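Local coordinates for protein histidinol-phosphate aminotransferase (Clostridium acetobutylicum, PDB 3FTB) that probably works as a pyridoxal-phosphate-dependent transaminase, named for histidinol phosphate, with the fold of the class I and II aminotransferases, at residues A[75-79]-A[200-204]; A[80-86]-A[223-229]; A[93-97]-A[238-242]. All coordinates share one frame; numbering follows the deposited sequence.

Contact 1: A[75-79]-A[200-204]; sequences KLKDI and EIKNY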
loop_
_atom_site.group_PDB
_atom_site.type_symbol
_atom_site.label_atom_id
_atom_site.label_comp_id
_atom_site.label_asym_id
_atom_site.label_seq_id
_atom_site.Cartn_x
_atom_site.Cartn_y
_atom_site.Cartn_z
ATOM N N LYS A 75 -3.683 24.861 0.155
ATOM C CA LYS A 75 -4.496 25.966 0.668
ATOM C C LYS A 75 -5.969 25.712 0.393
ATOM O O LYS A 75 -6.640 26.537 -0.224
ATOM C CB LYS A 75 -4.088 27.305 0.047
ATOM C CG LYS A 75 -2.604 27.635 0.145
ATOM C CD LYS A 75 -2.132 27.721 1.585
ATOM C CE LYS A 75 -0.611 27.790 1.654
ATOM N NZ LYS A 75 -0.078 28.719 0.622
ATOM N N LEU A 76 -6.462 24.564 0.843
ATOM C CA LEU A 76 -7.872 24.212 0.704
ATOM C C LEU A 76 -8.339 23.440 1.926
ATOM O O LEU A 76 -7.632 22.565 2.415
ATOM C CB LEU A 76 -8.104 23.361 -0.547
ATOM C CG LEU A 76 -8.938 23.973 -1.680
ATOM C CD1 LEU A 76 -8.311 25.256 -2.195
ATOM C CD2 LEU A 76 -9.176 22.990 -2.831
ATOM N N LYS A 77 -9.531 23.774 2.413
ATOM C CA LYS A 77 -10.155 23.054 3.517
ATOM C C LYS A 77 -11.510 22.489 3.068
ATOM O O LYS A 77 -11.978 22.790 1.964
ATOM C CB LYS A 77 -10.303 23.967 4.747
ATOM C CG LYS A 77 -8.985 24.560 5.253
ATOM C CD LYS A 77 -8.058 23.473 5.731
ATOM C CE LYS A 77 -6.708 24.029 6.124
ATOM N NZ LYS A 77 -6.003 23.054 6.996
ATOM N N ASP A 78 -12.114 21.657 3.912
ATOM C CA ASP A 78 -13.418 21.044 3.632
ATOM C C ASP A 78 -13.447 20.429 2.230
ATOM O O ASP A 78 -14.331 20.725 1.420
ATOM C CB ASP A 78 -14.570 22.054 3.841
ATOM C CG ASP A 78 -15.948 21.377 3.992
ATOM O OD1 ASP A 78 -16.018 20.165 4.304
ATOM O OD2 ASP A 78 -16.974 22.071 3.807
ATOM N N ILE A 79 -12.464 19.570 1.963
ATOM C CA ILE A 79 -12.370 18.837 0.701
ATOM C C ILE A 79 -12.206 17.359 0.988
ATOM O O ILE A 79 -11.729 16.981 2.052
ATOM C CB ILE A 79 -11.162 19.289 -0.146
ATOM C CG1 ILE A 79 -9.895 19.369 0.708
ATOM C CG2 ILE A 79 -11.429 20.634 -0.782
ATOM C CD1 ILE A 79 -8.596 19.447 -0.122
ATOM N N GLU A 200 -9.755 25.261 -8.756
ATOM C CA GLU A 200 -11.096 25.180 -9.322
ATOM C C GLU A 200 -11.962 24.188 -8.551
ATOM O O GLU A 200 -13.143 24.026 -8.855
ATOM C CB GLU A 200 -11.032 24.768 -10.802
ATOM C CG GLU A 200 -11.076 25.918 -11.813
ATOM C CD GLU A 200 -9.711 26.499 -12.087
ATOM O OE1 GLU A 200 -8.706 25.833 -11.763
ATOM O OE2 GLU A 200 -9.642 27.620 -12.631
ATOM N N ILE A 201 -11.368 23.537 -7.553
ATOM C CA ILE A 201 -12.020 22.444 -6.815
ATOM C C ILE A 201 -13.354 22.865 -6.173
ATOM O O ILE A 201 -14.340 22.115 -6.180
ATOM C CB ILE A 201 -11.068 21.869 -5.735
ATOM C CG1 ILE A 201 -9.853 21.193 -6.384
ATOM C CG2 ILE A 201 -11.784 20.890 -4.836
ATOM C CD1 ILE A 201 -10.170 19.886 -7.034
ATOM N N LYS A 202 -13.389 24.074 -5.628
ATOM C CA LYS A 202 -14.587 24.563 -4.958
ATOM C C LYS A 202 -15.734 24.875 -5.930
ATOM O O LYS A 202 -16.913 24.717 -5.599
ATOM C CB LYS A 202 -14.233 25.790 -4.121
ATOM C CG LYS A 202 -13.160 25.515 -3.086
ATOM C CD LYS A 202 -13.502 24.258 -2.328
ATOM C CE LYS A 202 -12.868 24.272 -0.964
ATOM N NZ LYS A 202 -13.511 23.300 -0.056
ATOM N N ASN A 203 -15.383 25.310 -7.132
ATOM C CA ASN A 203 -16.384 25.735 -8.093
ATOM C C ASN A 203 -17.004 24.583 -8.842
ATOM O O ASN A 203 -18.036 24.756 -9.491
ATOM C CB ASN A 203 -15.781 26.730 -9.072
ATOM C CG ASN A 203 -15.452 28.034 -8.411
ATOM O OD1 ASN A 203 -16.311 28.905 -8.280
ATOM N ND2 ASN A 203 -14.209 28.175 -7.962
ATOM N N TYR A 204 -16.370 23.412 -8.760
ATOM C CA TYR A 204 -16.835 22.232 -9.489
ATOM C C TYR A 204 -16.600 20.964 -8.678
ATOM O O TYR A 204 -15.455 20.612 -8.390
ATOM C CB TYR A 204 -16.126 22.109 -10.847
ATOM C CG TYR A 204 -16.350 23.280 -11.770
ATOM C CD1 TYR A 204 -17.558 23.445 -12.441
ATOM C CD2 TYR A 204 -15.357 24.229 -11.964
ATOM C CE1 TYR A 204 -17.766 24.528 -13.276
ATOM C CE2 TYR A 204 -15.558 25.320 -12.799
ATOM C CZ TYR A 204 -16.764 25.461 -13.447
ATOM O OH TYR A 204 -16.959 26.539 -14.270
#

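Contact 2: A[80-86]-A[223-229]; sequences GIVLGNG and RFGYGIT. With PO4 (phosphate ion), chain E.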
loop_
_atom_site.group_PDB
_atom_site.type_symbol
_atom_site.label_atom_id
_atom_site.label_comp_id
_atom_site.label_asym_id
_atom_site.label_seq_id
_atom_site.Cartn_x
_atom_site.Cartn_y
_atom_site.Cartn_z
ATOM N N GLY A 80 -12.617 16.523 0.048
ATOM C CA GLY A 80 -12.318 15.108 0.140
ATOM C C GLY A 80 -10.832 14.906 -0.132
ATOM O O GLY A 80 -10.252 15.538 -1.031
ATOM N N ILE A 81 -10.211 14.035 0.658
ATOM C CA ILE A 81 -8.818 13.666 0.460
ATOM C C ILE A 81 -8.712 12.147 0.534
ATOM O O ILE A 81 -9.197 11.527 1.475
ATOM C CB ILE A 81 -7.905 14.314 1.515
ATOM C CG1 ILE A 81 -8.027 15.838 1.470
ATOM C CG2 ILE A 81 -6.454 13.884 1.299
ATOM C CD1 ILE A 81 -7.410 16.524 2.666
ATOM N N VAL A 82 -8.100 11.545 -0.478
ATOM C CA VAL A 82 -7.915 10.107 -0.486
ATOM C C VAL A 82 -6.431 9.814 -0.556
ATOM O O VAL A 82 -5.728 10.384 -1.379
ATOM C CB VAL A 82 -8.693 9.408 -1.634
ATOM C CG1 VAL A 82 -10.195 9.402 -1.333
ATOM C CG2 VAL A 82 -8.424 10.074 -2.964
ATOM N N LEU A 83 -5.958 8.949 0.339
ATOM C CA LEU A 83 -4.538 8.614 0.433
ATOM C C LEU A 83 -4.263 7.325 -0.325
ATOM O O LEU A 83 -5.057 6.388 -0.293
ATOM C CB LEU A 83 -4.103 8.487 1.899
ATOM C CG LEU A 83 -4.495 9.719 2.715
ATOM C CD1 LEU A 83 -4.197 9.528 4.193
ATOM C CD2 LEU A 83 -3.820 10.972 2.177
ATOM N N GLY A 84 -3.144 7.284 -1.030
ATOM C CA GLY A 84 -2.825 6.110 -1.808
ATOM C C GLY A 84 -1.389 5.669 -1.666
ATOM O O GLY A 84 -0.474 6.490 -1.549
ATOM N N ASN A 85 -1.205 4.354 -1.659
ATOM C CA ASN A 85 0.102 3.744 -1.791
ATOM C C ASN A 85 0.580 4.032 -3.218
ATOM O O ASN A 85 0.533 3.161 -4.088
ATOM C CB ASN A 85 -0.020 2.240 -1.531
ATOM C CG ASN A 85 1.309 1.581 -1.207
ATOM O OD1 ASN A 85 2.128 2.117 -0.455
ATOM N ND2 ASN A 85 1.516 0.392 -1.759
ATOM N N GLY A 86 1.020 5.270 -3.447
ATOM C CA GLY A 86 1.370 5.753 -4.773
ATOM C C GLY A 86 0.170 6.417 -5.442
ATOM O O GLY A 86 -0.967 6.201 -5.028
ATOM N N ARG A 223 6.084 5.458 -2.040
ATOM C CA ARG A 223 4.748 5.044 -2.465
ATOM C C ARG A 223 3.679 5.971 -1.896
ATOM O O ARG A 223 2.991 5.620 -0.936
ATOM C CB ARG A 223 4.473 3.591 -2.054
ATOM C CG ARG A 223 5.589 2.612 -2.423
ATOM C CD ARG A 223 5.379 1.936 -3.776
ATOM N NE ARG A 223 5.328 2.860 -4.909
ATOM C CZ ARG A 223 4.229 3.117 -5.613
ATOM N NH1 ARG A 223 3.084 2.526 -5.304
ATOM N NH2 ARG A 223 4.266 3.959 -6.630
ATOM N N PHE A 224 3.546 7.160 -2.475
ATOM C CA PHE A 224 2.538 8.101 -1.991
ATOM C C PHE A 224 1.948 9.052 -3.038
ATOM O O PHE A 224 2.657 9.861 -3.627
ATOM C CB PHE A 224 3.046 8.907 -0.789
ATOM C CG PHE A 224 2.016 9.849 -0.247
ATOM C CD1 PHE A 224 0.907 9.363 0.410
ATOM C CD2 PHE A 224 2.117 11.208 -0.460
ATOM C CE1 PHE A 224 -0.066 10.216 0.870
ATOM C CE2 PHE A 224 1.153 12.055 -0.004
ATOM C CZ PHE A 224 0.058 11.561 0.663
ATOM N N GLY A 225 0.640 8.943 -3.250
ATOM C CA GLY A 225 -0.097 9.875 -4.088
ATOM C C GLY A 225 -1.409 10.247 -3.423
ATOM O O GLY A 225 -1.828 9.574 -2.488
ATOM N N TYR A 226 -2.063 11.310 -3.884
ATOM C CA TYR A 226 -3.325 11.722 -3.261
ATOM C C TYR A 226 -4.440 12.198 -4.195
ATOM O O TYR A 226 -4.196 12.584 -5.340
ATOM C CB TYR A 226 -3.088 12.733 -2.133
ATOM C CG TYR A 226 -2.182 13.898 -2.463
ATOM C CD1 TYR A 226 -2.683 15.195 -2.524
ATOM C CD2 TYR A 226 -0.821 13.707 -2.679
ATOM C CE1 TYR A 226 -1.851 16.277 -2.806
ATOM C CE2 TYR A 226 0.015 14.776 -2.966
ATOM C CZ TYR A 226 -0.503 16.060 -3.026
ATOM O OH TYR A 226 0.335 17.120 -3.310
ATOM N N GLY A 227 -5.669 12.129 -3.688
ATOM C CA GLY A 227 -6.840 12.616 -4.395
ATOM C C GLY A 227 -7.420 13.861 -3.737
ATOM O O GLY A 227 -7.449 13.966 -2.521
ATOM N N ILE A 228 -7.906 14.787 -4.558
ATOM C CA ILE A 228 -8.385 16.093 -4.122
ATOM C C ILE A 228 -9.739 16.384 -4.774
ATOM O O ILE A 228 -9.817 16.461 -5.993
ATOM C CB ILE A 228 -7.379 17.185 -4.560
ATOM C CG1 ILE A 228 -6.069 16.999 -3.803
ATOM C CG2 ILE A 228 -7.941 18.578 -4.337
ATOM C CD1 ILE A 228 -6.277 16.761 -2.294
ATOM N N THR A 229 -10.802 16.538 -3.986
ATOM C CA THR A 229 -12.132 16.781 -4.556
ATOM C C THR A 229 -13.098 17.396 -3.544
ATOM O O THR A 229 -13.057 17.086 -2.357
ATOM C CB THR A 229 -12.771 15.483 -5.134
ATOM O OG1 THR A 229 -13.933 15.810 -5.911
ATOM C CG2 THR A 229 -13.187 14.541 -4.030
HETATM P P PO4 E . 3.159 6.389 -8.594
HETATM O O1 PO4 E . 2.277 5.285 -8.068
HETATM O O2 PO4 E . 2.815 7.686 -7.924
HETATM O O3 PO4 E . 4.609 6.102 -8.302
HETATM O O4 PO4 E . 2.915 6.524 -10.075
#

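Contact 3: A[93-97]-A[238-242]; sequences LSISL and IKAKQ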
loop_
_atom_site.group_PDB
_atom_site.type_symbol
_atom_site.label_atom_id
_atom_site.label_comp_id
_atom_site.label_asym_id
_atom_site.label_seq_id
_atom_site.Cartn_x
_atom_site.Cartn_y
_atom_site.Cartn_z
ATOM N N LEU A 93 -8.460 3.285 -8.654
ATOM C CA LEU A 93 -9.661 3.361 -7.821
ATOM C C LEU A 93 -10.701 4.352 -8.322
ATOM O O LEU A 93 -11.899 4.058 -8.317
ATOM C CB LEU A 93 -9.306 3.696 -6.372
ATOM C CG LEU A 93 -8.752 2.541 -5.542
ATOM C CD1 LEU A 93 -8.200 3.079 -4.258
ATOM C CD2 LEU A 93 -9.817 1.492 -5.278
ATOM N N SER A 94 -10.252 5.530 -8.736
ATOM C CA SER A 94 -11.182 6.523 -9.249
ATOM C C SER A 94 -11.833 6.028 -10.543
ATOM O O SER A 94 -12.993 6.320 -10.825
ATOM C CB SER A 94 -10.494 7.872 -9.444
ATOM O OG SER A 94 -9.350 7.755 -10.267
ATOM N N ILE A 95 -11.093 5.250 -11.317
ATOM C CA ILE A 95 -11.628 4.709 -12.559
ATOM C C ILE A 95 -12.507 3.486 -12.269
ATOM O O ILE A 95 -13.428 3.170 -13.033
ATOM C CB ILE A 95 -10.495 4.367 -13.559
ATOM C CG1 ILE A 95 -9.823 5.647 -14.070
ATOM C CG2 ILE A 95 -11.021 3.534 -14.730
ATOM C CD1 ILE A 95 -8.543 5.391 -14.860
ATOM N N SER A 96 -12.237 2.822 -11.147
ATOM C CA SER A 96 -13.009 1.649 -10.734
ATOM C C SER A 96 -14.462 1.995 -10.436
ATOM O O SER A 96 -15.309 1.105 -10.335
ATOM C CB SER A 96 -12.380 0.982 -9.504
ATOM O OG SER A 96 -12.691 1.680 -8.303
ATOM N N LEU A 97 -14.743 3.292 -10.315
ATOM C CA LEU A 97 -16.047 3.771 -9.874
ATOM C C LEU A 97 -17.070 3.861 -10.999
ATOM O O LEU A 97 -18.278 3.892 -10.742
ATOM C CB LEU A 97 -15.910 5.151 -9.245
ATOM C CG LEU A 97 -14.865 5.310 -8.152
ATOM C CD1 LEU A 97 -15.077 6.629 -7.424
ATOM C CD2 LEU A 97 -14.918 4.119 -7.180
ATOM N N ILE A 238 -14.314 5.913 -2.428
ATOM C CA ILE A 238 -12.974 5.414 -2.673
ATOM C C ILE A 238 -12.362 4.861 -1.395
ATOM O O ILE A 238 -11.638 3.863 -1.430
ATOM C CB ILE A 238 -12.067 6.499 -3.274
ATOM C CG1 ILE A 238 -12.549 6.855 -4.682
ATOM C CG2 ILE A 238 -10.643 6.003 -3.311
ATOM C CD1 ILE A 238 -11.982 8.134 -5.211
ATOM N N LYS A 239 -12.665 5.509 -0.271
ATOM C CA LYS A 239 -12.198 5.060 1.038
ATOM C C LYS A 239 -12.865 3.738 1.362
ATOM O O LYS A 239 -12.221 2.796 1.826
ATOM C CB LYS A 239 -12.519 6.099 2.106
ATOM C CG LYS A 239 -11.462 6.253 3.194
ATOM C CD LYS A 239 -11.524 7.663 3.773
ATOM C CE LYS A 239 -11.328 8.719 2.673
ATOM N NZ LYS A 239 -11.795 10.084 3.061
ATOM N N ALA A 240 -14.160 3.667 1.083
ATOM C CA ALA A 240 -14.935 2.440 1.265
ATOM C C ALA A 240 -14.302 1.243 0.553
ATOM O O ALA A 240 -14.505 0.097 0.942
ATOM C CB ALA A 240 -16.356 2.646 0.771
ATOM N N LYS A 241 -13.528 1.515 -0.493
ATOM C CA LYS A 241 -12.887 0.453 -1.252
ATOM C C LYS A 241 -11.525 0.067 -0.669
ATOM O O LYS A 241 -11.096 -1.086 -0.778
ATOM C CB LYS A 241 -12.754 0.860 -2.725
ATOM C CG LYS A 241 -14.088 1.096 -3.416
ATOM C CD LYS A 241 -13.950 1.070 -4.928
ATOM C CE LYS A 241 -15.304 0.893 -5.586
ATOM N NZ LYS A 241 -15.213 0.653 -7.052
ATOM N N GLN A 242 -10.855 1.025 -0.040
ATOM C CA GLN A 242 -9.477 0.823 0.399
ATOM C C GLN A 242 -9.321 -0.004 1.672
ATOM O O GLN A 242 -10.282 -0.559 2.206
ATOM C CB GLN A 242 -8.783 2.167 0.604
ATOM C CG GLN A 242 -8.704 3.012 -0.646
ATOM C CD GLN A 242 -7.970 4.308 -0.407
ATOM O OE1 GLN A 242 -6.765 4.392 -0.630
ATOM N NE2 GLN A 242 -8.688 5.323 0.071
#

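Contact 1: A[75-79]-A[200-204]
K202 reaches across from the loop 200-204 and sets its ammonium group against the backbone of K77. NZ donates to K77 O over 2.6 Å, and it comes in almost in line with the carbonyl, the C=O...N angle being 166°. N230 OD1 accepts a further hydrogen bond; K202 NZ is thus held by K77 O and N230 OD1, with D78 O at 3.1 Å close by. The lysine gets there by a bend near its root (chi2 -48°), after which the chain runs straight. On its way it slides past L76, the two side chains pointing in opposite directions, with L76 CG 4.0 Å from K202 CE. I79 stands roughly perpendicular to the lysine tip and brings CG2 to 3.5 Å from K202 NZ. Alongside, L76 crosses I201 obliquely, its CD2 branch lying 3.6 Å from I201 CB, while the CG2 methyls of I79 and I201 approach to 4.1 Å. I201 also rests on I209, a residue of strand 207-212. This is a loop-to-loop contact in which a lysine bonds a backbone carbonyl over a small aliphatic patch, where the chain enters strands 80-84 and 207-212 of the mixed sheet in the large, pyridoxal-phosphate-binding domain of fold-type I aminotransferases.

Contact 2: A[80-86]-A[223-229]
Strands 80-84 and 225-229 form an antiparallel ladder at one edge of the seven-stranded mixed sheet of the large aminotransferase domain, where 225-229 is the strand that runs against its parallel neighbours. G80 with T229, V82 with G227 and G84 with G225 are hydrogen-bonded pairs, each closed by two backbone bonds; G227 N to V82 O measures 2.9 Å. Between them lie the non-hydrogen-bonded pairs I81 with I228 and L83 with Y226. Packing is close around G227: V82 CG2, held between its own backbone N and carbonyl carbon, lies 3.3 Å from G227 CA, where the lack of a side chain lets the methyl approach the strand. On the face bearing I81 and L83, L83 CD2 meets the edge of the F224 ring at CE1, 4.0 Å away.

Past the paired strands, R223 folds back on itself at chi2 (-93°) and chi3 (61°). Its CB lies 3.2 Å from N85 OD1, and the amide and guanidinium planes stand 76° apart. NH2 donates to O1 of a bound phosphate at 2.8 Å, an ion also held by A87 N, S88 OG and T214 OG1; this is consistent with the cofactor-phosphate pocket of the family. N85 ND2 bonds N246 O of the second subunit.

Strand 207-212 continues the sheet beyond 225-229. Helix 64-74 packs on the side of I81, Y226 and I228, and helix 232-239 touches V82 on the other.

Contact 3: A[93-97]-A[238-242]
L93 faces I238 and K241, with CD1 toward the isoleucine and CD2 toward the lysine. With CG anti to its carbonyl carbon (chi1 -77°), it sends CD1 obliquely across I238 to 3.9 Å from CG2, and CD2 to 3.9 Å from K241 CB. The same CD1 reaches the aliphatic part of Q242, 3.6 Å from CG. L97 meets I238 at about a right angle, its CD1 3.7 Å from I238 CG1. I238 thus offers a different branch to each leucine: CG2 to L93, CG1 to L97.

These residues lie at or just beyond the C-terminal ends of helices 87-95 and 232-239, which directly follow the two paired strands 80-84 and 225-229 and pack against the sheet of the large domain. F208, on strand 207-212 of that sheet, is touched by both S94 and I238.

K241 extends from the second segment as a nearly straight chain, running opposite to L93 and obliquely over L97, with its CE 3.6 Å from L97 CD2. Its NZ donates to S96 OG at 3.0 Å. That hydroxyl sits between its own backbone N and carbonyl carbon (chi1 78°), a torsion that brings it back to the carbonyl of L93, where it makes a short hydrogen bond to L93 O at 2.5 Å. S96 OG therefore accepts from the lysine while donating to the backbone. The carbonyls of K241 and Q242 both accept from K117 NZ of the second subunit.

Overall arrangement
Along the chain, 75-79 leads from helix 64-74 into strand 80-84, and helix 87-95 then carries 93-97. Their partners follow in the same order, 200-204, 223-229 and 238-242, so all three contacts cross and none nests. Each closes a loop of well over a hundred residues that takes in the central parallel strands. Contacts 1 and 2 touch through I201 and I79 against I228 and T229, while contacts 2 and 3 meet where V82 packs on I238. Contacts 1 and 3 remain separate, their nearest atoms about 7 Å apart. Together they fasten two surface loops, the sheet edge and two helix ends, and contacts 2 and 3 also border the second subunit.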